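Local coordinates for hypothetical protein Atu2648 (Agrobacterium tumefaciens str. C58, PDB 1ZCE) that is of unknown function but carries an EVE domain, related to the ASCH and PUA domains, and so may bind nucleic acid, at residues F12-W16 with E17-A21. Numbering follows the deposited sequence.
Sequences FKWSW and EMQKA
K20 lies across one face of the W16 indole at about a right angle. Its CG stands 3.8 Å from the centroid of the six-membered ring, a CH-pi contact, and its CE comes within 3.4 Å of W16 NE1. W16 is buried, with its CG anti to the backbone N (chi1 173°), which brings the ring alongside the first turn of the helix. D93 OD1 accepts from W16 NE1 and makes a salt bridge with K20 NZ. Q19 is buried too. Its OE1 accepts from W14 NE1 at 2.8 Å in a nearly straight bond (172°). The oxygen sits in the indole plane, but the donor lies above the plane of the amide carbonyl. S15 is the N-cap of helix 16-22, which follows strand 4-9 in this EVE domain. S15 OG accepts from M18 N at 3.2 Å, and S15 O accepts from Q19 N. On the exposed side M18 CB still packs closely over the W14 six-membered ring, 3.8 Å from its centroid, a CH-pi contact. The rest of this side is looser. The selenium of this selenomethionine, M18 SE, lies obliquely 4.8 Å from the centroid of the W14 six-membered ring, a Met-aromatic contact. E17 is exposed, and its OE2 makes a long salt bridge of 3.8 Å with K20 NZ.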
ATOM      1  N   PHE A  12      -3.819 -14.671   2.872  1.00 11.33           N
ATOM      2  CA  PHE A  12      -4.425 -15.917   2.419  1.00 14.27           C
ATOM      3  C   PHE A  12      -4.761 -15.808   0.931  1.00 14.20           C
ATOM      4  O   PHE A  12      -4.712 -16.795   0.192  1.00 15.61           O
ATOM      5  CB  PHE A  12      -5.689 -16.198   3.240  1.00 16.53           C
ATOM      6  CG  PHE A  12      -6.307 -17.539   2.970  1.00 20.57           C
ATOM      7  CD1 PHE A  12      -7.116 -17.740   1.858  1.00 21.30           C
ATOM      8  CD2 PHE A  12      -6.069 -18.608   3.829  1.00 21.97           C
ATOM      9  CE1 PHE A  12      -7.684 -18.987   1.606  1.00 22.80           C
ATOM     10  CE2 PHE A  12      -6.630 -19.858   3.585  1.00 22.97           C
ATOM     11  CZ  PHE A  12      -7.438 -20.048   2.471  1.00 23.65           C
ATOM     12  N   LYS A  13      -5.082 -14.594   0.494  1.00 13.15           N
ATOM     13  CA  LYS A  13      -5.430 -14.340  -0.899  1.00 12.94           C
ATOM     14  C   LYS A  13      -4.229 -13.883  -1.717  1.00 11.67           C
ATOM     15  O   LYS A  13      -3.936 -14.440  -2.775  1.00 12.51           O
ATOM     16  CB  LYS A  13      -6.529 -13.277  -0.977  1.00 13.90           C
ATOM     17  CG  LYS A  13      -7.884 -13.741  -0.470  1.00 16.47           C
ATOM     18  CD  LYS A  13      -8.910 -12.621  -0.523  1.00 18.76           C
ATOM     19  CE  LYS A  13     -10.312 -13.152  -0.267  1.00 20.88           C
ATOM     20  NZ  LYS A  13     -10.392 -13.920   1.004  1.00 23.59           N
ATOM     21  N   TRP A  14      -3.544 -12.857  -1.226  1.00  9.32           N
ATOM     22  CA  TRP A  14      -2.383 -12.315  -1.917  1.00  8.57           C
ATOM     23  C   TRP A  14      -1.358 -11.859  -0.887  1.00  8.58           C
ATOM     24  O   TRP A  14      -1.502 -10.804  -0.265  1.00  8.46           O
ATOM     25  CB  TRP A  14      -2.810 -11.145  -2.804  1.00  7.29           C
ATOM     26  CG  TRP A  14      -1.714 -10.668  -3.693  1.00  6.48           C
ATOM     27  CD1 TRP A  14      -1.022  -9.497  -3.589  1.00  7.26           C
ATOM     28  CD2 TRP A  14      -1.159 -11.365  -4.816  1.00  6.93           C
ATOM     29  NE1 TRP A  14      -0.070  -9.421  -4.575  1.00  6.22           N
ATOM     30  CE2 TRP A  14      -0.132 -10.554  -5.344  1.00  7.02           C
ATOM     31  CE3 TRP A  14      -1.430 -12.598  -5.426  1.00  8.79           C
ATOM     32  CZ2 TRP A  14       0.629 -10.938  -6.459  1.00  6.70           C
ATOM     33  CZ3 TRP A  14      -0.677 -12.978  -6.532  1.00  8.25           C
ATOM     34  CH2 TRP A  14       0.340 -12.150  -7.037  1.00  8.46           C
ATOM     35  N   SER A  15      -0.318 -12.666  -0.713  1.00  8.18           N
ATOM     36  CA  SER A  15       0.719 -12.373   0.265  1.00  8.34           C
ATOM     37  C   SER A  15       1.885 -11.585  -0.307  1.00  7.48           C
ATOM     38  O   SER A  15       2.064 -11.487  -1.524  1.00  7.05           O
ATOM     39  CB  SER A  15       1.267 -13.672   0.850  1.00  9.47           C
ATOM     40  OG  SER A  15       2.004 -14.366  -0.140  1.00 10.79           O
ATOM     41  N   TRP A  16       2.686 -11.044   0.601  1.00  6.60           N
ATOM     42  CA  TRP A  16       3.867 -10.283   0.242  1.00  7.28           C
ATOM     43  C   TRP A  16       4.807 -11.171  -0.579  1.00  7.13           C
ATOM     44  O   TRP A  16       5.428 -10.712  -1.535  1.00  7.55           O
ATOM     45  CB  TRP A  16       4.555  -9.793   1.519  1.00  5.91           C
ATOM     46  CG  TRP A  16       5.876  -9.136   1.307  1.00  6.47           C
ATOM     47  CD1 TRP A  16       7.052  -9.473   1.906  1.00  7.09           C
ATOM     48  CD2 TRP A  16       6.166  -8.026   0.449  1.00  6.13           C
ATOM     49  NE1 TRP A  16       8.059  -8.647   1.478  1.00  7.27           N
ATOM     50  CE2 TRP A  16       7.543  -7.746   0.581  1.00  5.91           C
ATOM     51  CE3 TRP A  16       5.395  -7.239  -0.421  1.00  7.04           C
ATOM     52  CZ2 TRP A  16       8.173  -6.715  -0.120  1.00  7.50           C
ATOM     53  CZ3 TRP A  16       6.023  -6.210  -1.121  1.00  6.86           C
ATOM     54  CH2 TRP A  16       7.399  -5.960  -0.965  1.00  6.57           C
ATOM     55  N   GLU A  17       4.905 -12.446  -0.212  1.00  8.64           N
ATOM     56  CA  GLU A  17       5.768 -13.365  -0.947  1.00  9.23           C
ATOM     57  C   GLU A  17       5.293 -13.476  -2.393  1.00  9.00           C
ATOM     58  O   GLU A  17       6.101 -13.474  -3.319  1.00  8.33           O
ATOM     59  CB  GLU A  17       5.772 -14.742  -0.281  1.00 11.99           C
ATOM     60  CG  GLU A  17       6.472 -14.779   1.072  1.00 17.47           C
ATOM     61  CD  GLU A  17       7.978 -14.613   0.965  1.00 19.67           C
ATOM     62  OE1 GLU A  17       8.642 -14.511   2.020  1.00 22.94           O
ATOM     63  OE2 GLU A  17       8.502 -14.589  -0.168  1.00 22.50           O
HETATM   64  N   MSE A  18       3.980 -13.564  -2.588  1.00  7.96           N
HETATM   65  CA  MSE A  18       3.428 -13.659  -3.934  1.00  8.37           C
HETATM   66  C   MSE A  18       3.693 -12.362  -4.695  1.00  6.94           C
HETATM   67  O   MSE A  18       3.980 -12.380  -5.894  1.00  7.71           O
HETATM   68  CB  MSE A  18       1.927 -13.936  -3.876  1.00 10.10           C
HETATM   69  CG  MSE A  18       1.580 -15.290  -3.270  1.00 11.49           C
HETATM   70 SE   MSE A  18      -0.318 -15.516  -3.001  1.00 20.50          SE
HETATM   71  CE  MSE A  18      -0.739 -16.496  -4.603  1.00 19.18           C
ATOM     72  N   GLN A  19       3.595 -11.238  -3.992  1.00  6.31           N
ATOM     73  CA  GLN A  19       3.840  -9.942  -4.604  1.00  6.30           C
ATOM     74  C   GLN A  19       5.288  -9.881  -5.099  1.00  5.96           C
ATOM     75  O   GLN A  19       5.542  -9.497  -6.238  1.00  6.56           O
ATOM     76  CB  GLN A  19       3.566  -8.821  -3.594  1.00  5.56           C
ATOM     77  CG  GLN A  19       3.748  -7.421  -4.160  1.00  6.30           C
ATOM     78  CD  GLN A  19       2.805  -7.135  -5.315  1.00  6.56           C
ATOM     79  OE1 GLN A  19       1.588  -7.228  -5.170  1.00  5.51           O
ATOM     80  NE2 GLN A  19       3.366  -6.786  -6.468  1.00  8.94           N
ATOM     81  N   LYS A  20       6.234 -10.270  -4.250  1.00  6.58           N
ATOM     82  CA  LYS A  20       7.639 -10.250  -4.648  1.00  7.48           C
ATOM     83  C   LYS A  20       7.906 -11.185  -5.826  1.00  7.79           C
ATOM     84  O   LYS A  20       8.724 -10.881  -6.694  1.00  9.12           O
ATOM     85  CB  LYS A  20       8.544 -10.626  -3.470  1.00  8.18           C
ATOM     86  CG  LYS A  20       8.590  -9.565  -2.382  1.00  7.96           C
ATOM     87  CD  LYS A  20       9.652  -9.863  -1.339  1.00  9.33           C
ATOM     88  CE  LYS A  20       9.330 -11.111  -0.537  1.00  9.94           C
ATOM     89  NZ  LYS A  20      10.337 -11.311   0.543  1.00 12.79           N
ATOM     90  N   ALA A  21       7.203 -12.314  -5.859  1.00  7.97           N
ATOM     91  CA  ALA A  21       7.374 -13.290  -6.929  1.00  9.66           C
ATOM     92  C   ALA A  21       7.000 -12.723  -8.297  1.00  9.82           C
ATOM     93  O   ALA A  21       7.502 -13.184  -9.323  1.00 11.23           O
ATOM     94  CB  ALA A  21       6.550 -14.535  -6.635  1.00  9.97           C
TER